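Local coordinates for agarase (Microbulbifer thermotolerans, PDB 3WZ1), which hydrolyses internal beta-1,4-galactosidic linkages of agarose, releasing mainly neoagarotetraose, through the GH16 catalytic domain that this chain represents, at residues N112-D118 with I133-D139; T77-K81 with P251-L256; P34-K38 with P64-Y68; L89-K95 with Y233-E239. All blocks are in the same frame, centred on the assembly; numbering follows the deposited sequence.

Contact 1 of 4, residues N112-D118 with I133-D139; sequences NMVLASD and IEAYGSD
Ile133 sets its CG2 branch against Ser117 O (3.4 Å), while its carbonyl oxygen receives the CA-H of Asp118. Glu134, the predicted proton donor and last residue of the GH16 signature ExDxxE, runs beside Asp118, both side chains pointing the same way with carboxylate planes 68° apart. With CG anti to the backbone N (chi1 178°), its extended chain carries OE1 to His151 and OE2 to Gln241. Ala135 forms a hydrogen-bonded antiparallel pair with Ser117: Ser117 N to Ala135 O is 2.9 Å and almost straight, the return bond longer. Tyr136 turns its ring edge to Val114 O, 3.5 Å from CD2, and rests CE2 by Ala116 CB; its OH reaches Gln241. Gly137 N donates to a water that also bonds Leu115 O and Ser117 OG, which accepts from Ser111 N. Ser138 N holds Met113 O only weakly. Asp139 N donates to Asn112 OD1 (2.8 Å), and Asn112 ND2 meets Asp139 OD2 from above the carboxylate plane (3.0 Å). Strand 232-239 flanks this hairpin beside Ala116 and Asp118, strand 150-158 beside Glu134, and Met113 and Leu115 pack on strand 73-80, Met113 also on helix 253-256.

Contact 2 of 4, residues T77-K81 with P251-L256; sequences TSGRK and PTDAEL
A side-on salt bridge between Arg80 and Asp253 joins the end of strand 73-80 to the first turn of helix 253-256, at the periphery of the domain and away from its catalytic residues. Arg80 NE and NH2 both donate to the same oxygen, Asp253 OD1; the NE bond measures 2.7 Å and OD1 lies in the guanidinium plane, though the carboxylate is turned 54° from it. Bends at chi2 and chi3, both near 67°, fold the arginine back to this position. NH2 has a second acceptor in Pro251 O at 3.1 Å, which lies somewhat out of the guanidinium plane, and a water links Arg80 NH1 to that same carbonyl. NH1 also donates to Gln86 O, just before strand 87-94. The turn so gripped is closed by a capping box: Glu255 N donates to Thr252 OG1 (3.1 Å), and Thr252 N to Glu255 OE1 (3.0 Å). Leu256 supplies the apolar half of the contact. Its CD1 sits over the centre of one guanidinium face, 3.5 Å from Arg80 CZ, and its CD2 branch packs on Ser78, 3.6 Å from OG, whose hydrogen bond goes to Asn262 O.

Contact 3 of 4, residues P34-K38 with P64-Y68; sequences PAAGK and PHYSY
Lys38 NZ and Ser67 O meet at 3.0 Å in the tight half of this contact, where the ammonium group is surrounded by oxygens. The bond comes from above the carbonyl plane of Ser67, whereas NZ approaches Ala35 O, in its own loop, on a lone pair at 2.9 Å. Pro64 O and Ser67 OG add weaker bonds, and the carboxylate of Glu48 forms a salt bridge that probably balances the charge. Turns at chi2 (-63°) and chi4 (-68°) curl the lysine chain back under its loop and put NZ among these acceptors. Ala35 presses in beside it: its CA lies 3.3 Å from Ser67 O, with the C-H directed at it, its CB touches His65 O (3.4 Å), and Tyr68 CB lies 3.6 Å from Ala35 N. The loop itself is an alpha-turn, closed by a bond from Lys38 N to Pro34 O (2.9 Å). It leads into helix 40-45 and lies against the start of strand 67-70, which pairs with strand 73-80 in the jelly roll. Packing is looser on the exposed side. There Ala36 CB makes a CH-pi contact over one face of the His65 ring, 4.2 Å from its centroid and offset toward the rim, while Pro34 lies at the solvent border and contributes little beyond its carbonyl carbon near Tyr68 CB.

Contact 4 of 4, residues L89-K95 with Y233-E239; sequences LGSITSK and YAIINME
Ser94 N donates to Ala234 O at 2.8 Å, the shortest polar bond between these strands, and this carbonyl is met in its plane. The CA-H of Thr93 also points at Ala234 O. The return donor, Ala234 N, finds no backbone carbonyl here but Ser94 OG (3.0 Å), which also bonds Ala96 O; chi1 of 66° swings the hydroxyl into place, so that a side chain supplies the acceptor for Ala234 N. Tyr233 turns its ring edge toward the carbonyl oxygens of Ser94 and Lys95, with CD2 3.4 Å from Ser94 O. Farther along, Ile92 and Ile236 form a hydrogen-bonded antiparallel pair, Ile92 N to Ile236 O and Ile236 N to Ile92 O both 2.9 Å. Met238 N to Gly90 O, at 3.3 Å, is longer. The two isoleucines lie side by side, CD1 to CD1 4.1 Å, on a face that packs against Leu74. At the far end Leu89 crosses Met238 at about a right angle and lays CD1 on the peptide, 3.4 Å from Met238 O. The other face carries Ser91, Thr93, Ile235 and Asn237: Thr93 OG1 rests on the ethyl branch of Ile235, and Ser91 OG and Thr93 OG1 both bond Gly49 O. Trp62 and Trp120 flank this face, and the side chain of Glu239 comes within about 5 Å of that of Glu134, the predicted proton donor. Such antiparallel strands, apolar toward one side and, near Glu239, probably facing the catalytic cleft on the other, are consistent with the GH16 beta-jelly roll.

From the N terminus, contact 3 comes first, closing a loop that contains helix 40-45 and strands 46-48 and 60-62 before any other contact opens. The chain then enters strand 73-80, where contact 2 begins, followed by 89-95 of contact 4 and the hairpin of contact 1. Contact 1 closes at once, contact 4 at 233-239 and contact 2 at 251-256, so that 1 lies within 4 and 4 within 2, and none cross. Neighbouring strands join them laterally: Tyr66 O to Thr77 N links contacts 3 and 2, Thr77 O to Gly90 N contacts 2 and 4, and Ala116 N to Glu239 O contacts 4 and 1. Leu115 against Pro251 brings contacts 1 and 2 together.

Contact 1 of 4, residues N112-D118 with I133-D139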
# COMPACT_ATOMS: atom_id res chain seq x y z
N ASN A 112 -6.93 -9.79 -8.77
CA ASN A 112 -6.53 -10.34 -10.05
C ASN A 112 -7.02 -9.40 -11.14
O ASN A 112 -7.91 -9.72 -11.92
CB ASN A 112 -7.10 -11.74 -10.19
CG ASN A 112 -6.65 -12.45 -11.44
OD1 ASN A 112 -5.90 -11.93 -12.26
ND2 ASN A 112 -7.12 -13.70 -11.57
N MET A 113 -6.38 -8.24 -11.17
CA MET A 113 -6.78 -7.13 -12.01
C MET A 113 -5.56 -6.35 -12.46
O MET A 113 -4.48 -6.44 -11.86
CB MET A 113 -7.68 -6.18 -11.23
CG MET A 113 -8.94 -6.77 -10.64
SD MET A 113 -10.21 -7.12 -11.88
CE MET A 113 -11.12 -5.57 -11.89
N VAL A 114 -5.73 -5.54 -13.51
CA VAL A 114 -4.67 -4.65 -13.96
C VAL A 114 -4.52 -3.41 -13.08
O VAL A 114 -3.57 -2.63 -13.21
CB VAL A 114 -4.83 -4.23 -15.43
CG1 VAL A 114 -4.74 -5.46 -16.33
CG2 VAL A 114 -6.13 -3.46 -15.68
N LEU A 115 -5.50 -3.21 -12.21
CA LEU A 115 -5.44 -2.16 -11.20
C LEU A 115 -4.29 -2.38 -10.25
O LEU A 115 -3.91 -3.51 -9.96
CB LEU A 115 -6.73 -2.20 -10.38
CG LEU A 115 -8.03 -1.98 -11.15
CD1 LEU A 115 -9.22 -2.40 -10.32
CD2 LEU A 115 -8.13 -0.51 -11.54
N ALA A 116 -3.78 -1.28 -9.70
CA ALA A 116 -2.85 -1.36 -8.58
C ALA A 116 -3.58 -1.77 -7.31
O ALA A 116 -4.62 -1.18 -6.99
CB ALA A 116 -2.17 -0.01 -8.36
N SER A 117 -3.06 -2.77 -6.60
CA SER A 117 -3.43 -3.11 -5.22
C SER A 117 -2.36 -2.48 -4.34
O SER A 117 -1.17 -2.77 -4.51
CB SER A 117 -3.51 -4.63 -4.99
OG SER A 117 -4.50 -5.25 -5.79
N ASP A 118 -2.77 -1.59 -3.44
CA ASP A 118 -1.83 -0.71 -2.73
C ASP A 118 -1.94 -0.75 -1.20
O ASP A 118 -3.04 -0.80 -0.64
CB ASP A 118 -2.01 0.75 -3.15
CG ASP A 118 -1.89 0.96 -4.65
OD1 ASP A 118 -0.98 0.36 -5.26
OD2 ASP A 118 -2.69 1.78 -5.21
N ILE A 133 3.08 -2.09 -0.42
CA ILE A 133 2.50 -2.91 -1.50
C ILE A 133 2.03 -1.97 -2.61
O ILE A 133 1.22 -1.05 -2.39
CB ILE A 133 1.33 -3.82 -1.05
CG1 ILE A 133 1.78 -4.80 0.03
CG2 ILE A 133 0.73 -4.56 -2.26
CD1 ILE A 133 0.70 -5.71 0.54
N GLU A 134 2.58 -2.18 -3.80
CA GLU A 134 2.04 -1.60 -5.04
C GLU A 134 2.31 -2.64 -6.11
O GLU A 134 3.46 -2.88 -6.47
CB GLU A 134 2.69 -0.27 -5.40
CG GLU A 134 2.16 0.31 -6.70
CD GLU A 134 2.64 1.72 -6.95
OE1 GLU A 134 3.85 1.93 -7.23
OE2 GLU A 134 1.81 2.65 -6.82
N ALA A 135 1.25 -3.28 -6.58
CA ALA A 135 1.44 -4.40 -7.46
C ALA A 135 0.18 -4.65 -8.25
O ALA A 135 -0.92 -4.23 -7.85
CB ALA A 135 1.80 -5.63 -6.65
N TYR A 136 0.34 -5.35 -9.38
CA TYR A 136 -0.73 -5.50 -10.37
C TYR A 136 -0.91 -7.00 -10.57
O TYR A 136 -0.01 -7.67 -11.11
CB TYR A 136 -0.36 -4.75 -11.66
CG TYR A 136 0.17 -3.36 -11.35
CD1 TYR A 136 1.51 -3.20 -10.98
CD2 TYR A 136 -0.66 -2.22 -11.36
CE1 TYR A 136 2.01 -1.96 -10.62
CE2 TYR A 136 -0.15 -0.97 -11.03
CZ TYR A 136 1.18 -0.85 -10.64
OH TYR A 136 1.72 0.37 -10.28
N GLY A 137 -2.01 -7.55 -10.06
CA GLY A 137 -2.20 -9.01 -9.99
C GLY A 137 -2.65 -9.73 -11.24
O GLY A 137 -2.64 -10.96 -11.26
N SER A 138 -3.02 -8.98 -12.28
CA SER A 138 -3.71 -9.52 -13.46
C SER A 138 -3.10 -10.78 -14.05
O SER A 138 -1.90 -10.80 -14.35
CB SER A 138 -3.73 -8.49 -14.57
OG SER A 138 -4.48 -9.01 -15.65
N ASP A 139 -3.96 -11.77 -14.30
CA ASP A 139 -3.59 -12.99 -15.02
C ASP A 139 -3.83 -12.86 -16.53
O ASP A 139 -3.81 -13.88 -17.25
CB ASP A 139 -4.31 -14.21 -14.43
CG ASP A 139 -5.85 -14.19 -14.63
OD1 ASP A 139 -6.37 -13.27 -15.29
OD2 ASP A 139 -6.52 -15.12 -14.10
O HOH W 1 -7.12 -8.83 -15.14
O HOH W 2 -3.88 -5.89 -8.48

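Contact 2 of 4, residues T77-K81 with P251-L256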
# COMPACT_ATOMS: atom_id res chain seq x y z
N THR A 77 -12.82 -3.49 -3.04
CA THR A 77 -13.38 -4.02 -4.28
C THR A 77 -13.46 -2.93 -5.36
O THR A 77 -12.95 -1.82 -5.19
CB THR A 77 -14.69 -4.78 -4.00
OG1 THR A 77 -15.05 -5.59 -5.14
CG2 THR A 77 -15.81 -3.84 -3.63
N SER A 78 -14.04 -3.30 -6.49
CA SER A 78 -14.03 -2.51 -7.70
C SER A 78 -15.33 -2.74 -8.46
O SER A 78 -15.97 -3.80 -8.34
CB SER A 78 -12.84 -2.85 -8.58
OG SER A 78 -12.83 -4.22 -8.95
N GLY A 79 -15.72 -1.75 -9.24
CA GLY A 79 -16.88 -1.88 -10.12
C GLY A 79 -16.91 -0.77 -11.14
O GLY A 79 -16.26 0.25 -10.96
N ARG A 80 -17.65 -0.99 -12.22
CA ARG A 80 -17.83 0.04 -13.23
C ARG A 80 -18.76 1.11 -12.69
O ARG A 80 -19.81 0.79 -12.10
CB ARG A 80 -18.42 -0.55 -14.50
CG ARG A 80 -18.71 0.49 -15.59
CD ARG A 80 -17.45 1.13 -16.13
NE ARG A 80 -16.65 0.18 -16.86
CZ ARG A 80 -15.32 0.17 -16.94
NH1 ARG A 80 -14.58 1.10 -16.33
NH2 ARG A 80 -14.72 -0.78 -17.65
N LYS A 81 -18.38 2.38 -12.88
CA LYS A 81 -19.30 3.48 -12.60
C LYS A 81 -20.29 3.52 -13.76
O LYS A 81 -19.86 3.74 -14.91
CB LYS A 81 -18.53 4.79 -12.44
CG LYS A 81 -19.44 6.01 -12.35
CD LYS A 81 -18.66 7.28 -12.09
CE LYS A 81 -19.59 8.48 -11.90
NZ LYS A 81 -18.77 9.72 -11.84
N PRO A 251 -9.34 -1.93 -16.44
CA PRO A 251 -10.21 -3.09 -16.39
C PRO A 251 -11.36 -3.06 -17.39
O PRO A 251 -11.91 -1.99 -17.69
CB PRO A 251 -10.78 -3.07 -14.98
CG PRO A 251 -9.78 -2.31 -14.21
CD PRO A 251 -9.24 -1.27 -15.12
N THR A 252 -11.74 -4.23 -17.86
CA THR A 252 -12.93 -4.37 -18.69
C THR A 252 -14.17 -4.53 -17.79
O THR A 252 -14.08 -4.88 -16.60
CB THR A 252 -12.84 -5.61 -19.59
OG1 THR A 252 -12.81 -6.79 -18.79
CG2 THR A 252 -11.59 -5.55 -20.48
N ASP A 253 -15.35 -4.32 -18.36
CA ASP A 253 -16.58 -4.57 -17.62
C ASP A 253 -16.66 -6.03 -17.13
O ASP A 253 -17.12 -6.29 -16.03
CB ASP A 253 -17.81 -4.31 -18.50
CG ASP A 253 -18.01 -2.85 -18.83
OD1 ASP A 253 -17.23 -1.98 -18.40
OD2 ASP A 253 -19.00 -2.55 -19.54
N ALA A 254 -16.19 -6.97 -17.94
CA ALA A 254 -16.25 -8.38 -17.57
C ALA A 254 -15.38 -8.67 -16.35
O ALA A 254 -15.77 -9.42 -15.47
CB ALA A 254 -15.84 -9.26 -18.74
N GLU A 255 -14.20 -8.05 -16.29
CA GLU A 255 -13.30 -8.20 -15.15
C GLU A 255 -13.92 -7.58 -13.89
O GLU A 255 -13.94 -8.18 -12.82
CB GLU A 255 -11.96 -7.56 -15.45
CG GLU A 255 -11.11 -8.35 -16.42
CD GLU A 255 -9.92 -7.61 -16.95
OE1 GLU A 255 -9.87 -6.37 -16.89
OE2 GLU A 255 -8.98 -8.28 -17.44
N LEU A 256 -14.48 -6.38 -14.04
CA LEU A 256 -15.05 -5.67 -12.90
C LEU A 256 -16.27 -6.37 -12.32
O LEU A 256 -16.56 -6.25 -11.14
CB LEU A 256 -15.43 -4.25 -13.30
CG LEU A 256 -14.24 -3.34 -13.56
CD1 LEU A 256 -14.68 -2.14 -14.37
CD2 LEU A 256 -13.59 -2.91 -12.26
O HOH W 3 -11.75 0.70 -17.05

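Contact 3 of 4, residues P34-K38 with P64-Y68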
# COMPACT_ATOMS: atom_id res chain seq x y z
N PRO A 34 -19.82 -3.41 7.50
CA PRO A 34 -20.43 -3.42 6.19
C PRO A 34 -20.09 -2.20 5.35
O PRO A 34 -19.77 -1.14 5.89
CB PRO A 34 -21.92 -3.49 6.50
CG PRO A 34 -21.98 -4.19 7.80
CD PRO A 34 -20.81 -3.69 8.57
N ALA A 35 -20.14 -2.37 4.04
CA ALA A 35 -19.75 -1.33 3.10
C ALA A 35 -20.38 0.02 3.42
O ALA A 35 -19.67 1.02 3.52
CB ALA A 35 -20.10 -1.74 1.70
N ALA A 36 -21.71 0.05 3.59
CA ALA A 36 -22.40 1.29 3.95
C ALA A 36 -22.48 1.39 5.47
O ALA A 36 -23.15 0.57 6.11
CB ALA A 36 -23.81 1.31 3.34
N GLY A 37 -21.78 2.37 6.05
CA GLY A 37 -21.87 2.63 7.50
C GLY A 37 -20.74 2.07 8.32
O GLY A 37 -20.50 2.52 9.43
N LYS A 38 -20.04 1.06 7.79
CA LYS A 38 -18.88 0.48 8.48
C LYS A 38 -19.24 0.05 9.91
O LYS A 38 -20.26 -0.61 10.11
CB LYS A 38 -17.68 1.44 8.40
CG LYS A 38 -17.21 1.76 6.99
CD LYS A 38 -16.72 0.51 6.27
CE LYS A 38 -15.96 0.85 4.99
NZ LYS A 38 -16.85 1.42 3.93
N PRO A 64 -16.93 5.02 -0.96
CA PRO A 64 -16.94 4.41 0.36
C PRO A 64 -17.53 2.99 0.40
O PRO A 64 -17.16 2.19 1.23
CB PRO A 64 -17.71 5.42 1.23
CG PRO A 64 -18.52 6.19 0.26
CD PRO A 64 -17.72 6.26 -1.00
N HIS A 65 -18.47 2.70 -0.49
CA HIS A 65 -19.15 1.39 -0.46
C HIS A 65 -18.37 0.28 -1.15
O HIS A 65 -18.87 -0.82 -1.30
CB HIS A 65 -20.55 1.48 -1.02
CG HIS A 65 -21.40 2.50 -0.33
ND1 HIS A 65 -22.55 3.03 -0.87
CD2 HIS A 65 -21.23 3.11 0.87
CE1 HIS A 65 -23.06 3.92 -0.04
NE2 HIS A 65 -22.28 4.00 1.02
N TYR A 66 -17.15 0.60 -1.57
CA TYR A 66 -16.22 -0.36 -2.20
C TYR A 66 -15.10 -0.77 -1.25
O TYR A 66 -14.13 -1.42 -1.66
CB TYR A 66 -15.73 0.17 -3.57
CG TYR A 66 -16.84 0.18 -4.57
CD1 TYR A 66 -17.90 1.09 -4.45
CD2 TYR A 66 -16.92 -0.78 -5.58
CE1 TYR A 66 -18.95 1.08 -5.35
CE2 TYR A 66 -17.99 -0.80 -6.46
CZ TYR A 66 -19.00 0.14 -6.34
OH TYR A 66 -20.08 0.10 -7.23
N SER A 67 -15.25 -0.44 0.03
CA SER A 67 -14.48 -1.05 1.11
C SER A 67 -15.42 -1.62 2.16
O SER A 67 -16.50 -1.08 2.39
CB SER A 67 -13.54 -0.01 1.75
OG SER A 67 -14.26 1.10 2.26
N TYR A 68 -15.02 -2.73 2.78
CA TYR A 68 -15.78 -3.31 3.88
C TYR A 68 -14.86 -4.27 4.63
O TYR A 68 -13.81 -4.66 4.12
CB TYR A 68 -17.05 -4.04 3.39
CG TYR A 68 -16.83 -5.18 2.44
CD1 TYR A 68 -16.73 -4.96 1.07
CD2 TYR A 68 -16.72 -6.47 2.91
CE1 TYR A 68 -16.53 -6.02 0.18
CE2 TYR A 68 -16.53 -7.53 2.03
CZ TYR A 68 -16.44 -7.29 0.68
OH TYR A 68 -16.23 -8.35 -0.19

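Contact 4 of 4, residues L89-K95 with Y233-E239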
# COMPACT_ATOMS: atom_id res chain seq x y z
N LEU A 89 -13.61 2.35 -6.84
CA LEU A 89 -12.61 1.57 -6.10
C LEU A 89 -12.63 1.87 -4.61
O LEU A 89 -12.84 3.02 -4.19
CB LEU A 89 -11.19 1.85 -6.64
CG LEU A 89 -10.94 1.50 -8.10
CD1 LEU A 89 -9.56 1.95 -8.54
CD2 LEU A 89 -11.10 0.00 -8.30
N GLY A 90 -12.35 0.85 -3.80
CA GLY A 90 -12.24 1.05 -2.37
C GLY A 90 -10.98 1.80 -1.97
O GLY A 90 -9.94 1.75 -2.67
N SER A 91 -11.07 2.48 -0.83
CA SER A 91 -9.93 3.15 -0.24
C SER A 91 -10.25 3.46 1.20
O SER A 91 -11.34 3.93 1.49
CB SER A 91 -9.61 4.45 -0.96
OG SER A 91 -8.52 5.11 -0.34
N ILE A 92 -9.30 3.20 2.09
CA ILE A 92 -9.38 3.67 3.47
C ILE A 92 -8.04 4.31 3.84
O ILE A 92 -6.98 3.97 3.27
CB ILE A 92 -9.80 2.55 4.47
CG1 ILE A 92 -8.61 1.61 4.83
CG2 ILE A 92 -11.01 1.77 3.96
CD1 ILE A 92 -8.96 0.67 5.96
N THR A 93 -8.09 5.25 4.78
CA THR A 93 -6.93 6.01 5.22
C THR A 93 -6.93 6.08 6.75
O THR A 93 -7.98 6.21 7.38
CB THR A 93 -6.95 7.44 4.61
OG1 THR A 93 -6.85 7.36 3.18
CG2 THR A 93 -5.82 8.28 5.11
N SER A 94 -5.74 6.00 7.35
CA SER A 94 -5.65 6.15 8.81
C SER A 94 -6.04 7.57 9.23
O SER A 94 -5.79 8.54 8.53
CB SER A 94 -4.24 5.80 9.31
OG SER A 94 -3.24 6.69 8.87
N LYS A 95 -6.69 7.67 10.38
CA LYS A 95 -7.05 8.98 10.91
C LYS A 95 -5.84 9.76 11.42
O LYS A 95 -5.83 11.00 11.38
CB LYS A 95 -8.10 8.84 12.02
CG LYS A 95 -9.44 8.42 11.47
CD LYS A 95 -10.55 8.43 12.51
CE LYS A 95 -11.93 8.45 11.87
NZ LYS A 95 -12.97 8.43 12.96
N TYR A 233 0.28 9.25 6.38
CA TYR A 233 -0.93 8.50 6.65
C TYR A 233 -0.88 7.16 5.93
O TYR A 233 -0.40 7.08 4.79
CB TYR A 233 -2.18 9.29 6.21
CG TYR A 233 -2.32 10.56 7.02
CD1 TYR A 233 -1.64 11.71 6.67
CD2 TYR A 233 -3.09 10.56 8.18
CE1 TYR A 233 -1.71 12.84 7.46
CE2 TYR A 233 -3.17 11.69 8.97
CZ TYR A 233 -2.48 12.81 8.59
OH TYR A 233 -2.55 13.95 9.38
N ALA A 234 -1.37 6.12 6.59
CA ALA A 234 -1.51 4.81 5.96
C ALA A 234 -2.73 4.79 5.05
O ALA A 234 -3.81 5.21 5.47
CB ALA A 234 -1.64 3.75 7.04
N ILE A 235 -2.56 4.26 3.84
CA ILE A 235 -3.64 4.19 2.87
C ILE A 235 -3.66 2.78 2.29
O ILE A 235 -2.63 2.22 1.91
CB ILE A 235 -3.44 5.22 1.73
CG1 ILE A 235 -3.21 6.63 2.32
CG2 ILE A 235 -4.60 5.20 0.77
CD1 ILE A 235 -2.75 7.65 1.30
N ILE A 236 -4.87 2.23 2.23
CA ILE A 236 -5.08 0.92 1.61
C ILE A 236 -6.10 1.17 0.52
O ILE A 236 -7.21 1.61 0.81
CB ILE A 236 -5.60 -0.12 2.60
CG1 ILE A 236 -4.65 -0.25 3.81
CG2 ILE A 236 -5.75 -1.46 1.88
CD1 ILE A 236 -5.31 -0.87 5.03
N ASN A 237 -5.75 0.91 -0.73
CA ASN A 237 -6.68 1.17 -1.80
C ASN A 237 -6.44 0.27 -2.99
O ASN A 237 -5.50 -0.53 -2.97
CB ASN A 237 -6.66 2.66 -2.20
CG ASN A 237 -5.46 3.06 -3.04
OD1 ASN A 237 -4.84 2.22 -3.69
ND2 ASN A 237 -5.14 4.34 -3.04
N MET A 238 -7.29 0.40 -4.00
CA MET A 238 -6.86 0.11 -5.37
C MET A 238 -6.86 1.41 -6.14
O MET A 238 -7.53 2.37 -5.79
CB MET A 238 -7.75 -0.89 -6.09
CG MET A 238 -7.45 -2.35 -5.74
SD MET A 238 -8.27 -3.54 -6.80
CE MET A 238 -9.89 -3.60 -6.11
N GLU A 239 -6.07 1.41 -7.21
CA GLU A 239 -5.99 2.55 -8.13
C GLU A 239 -5.98 2.08 -9.57
O GLU A 239 -5.28 1.13 -9.94
CB GLU A 239 -4.72 3.36 -7.89
CG GLU A 239 -4.73 4.12 -6.58
CD GLU A 239 -3.43 4.85 -6.27
OE1 GLU A 239 -2.54 4.91 -7.16
OE2 GLU A 239 -3.30 5.35 -5.12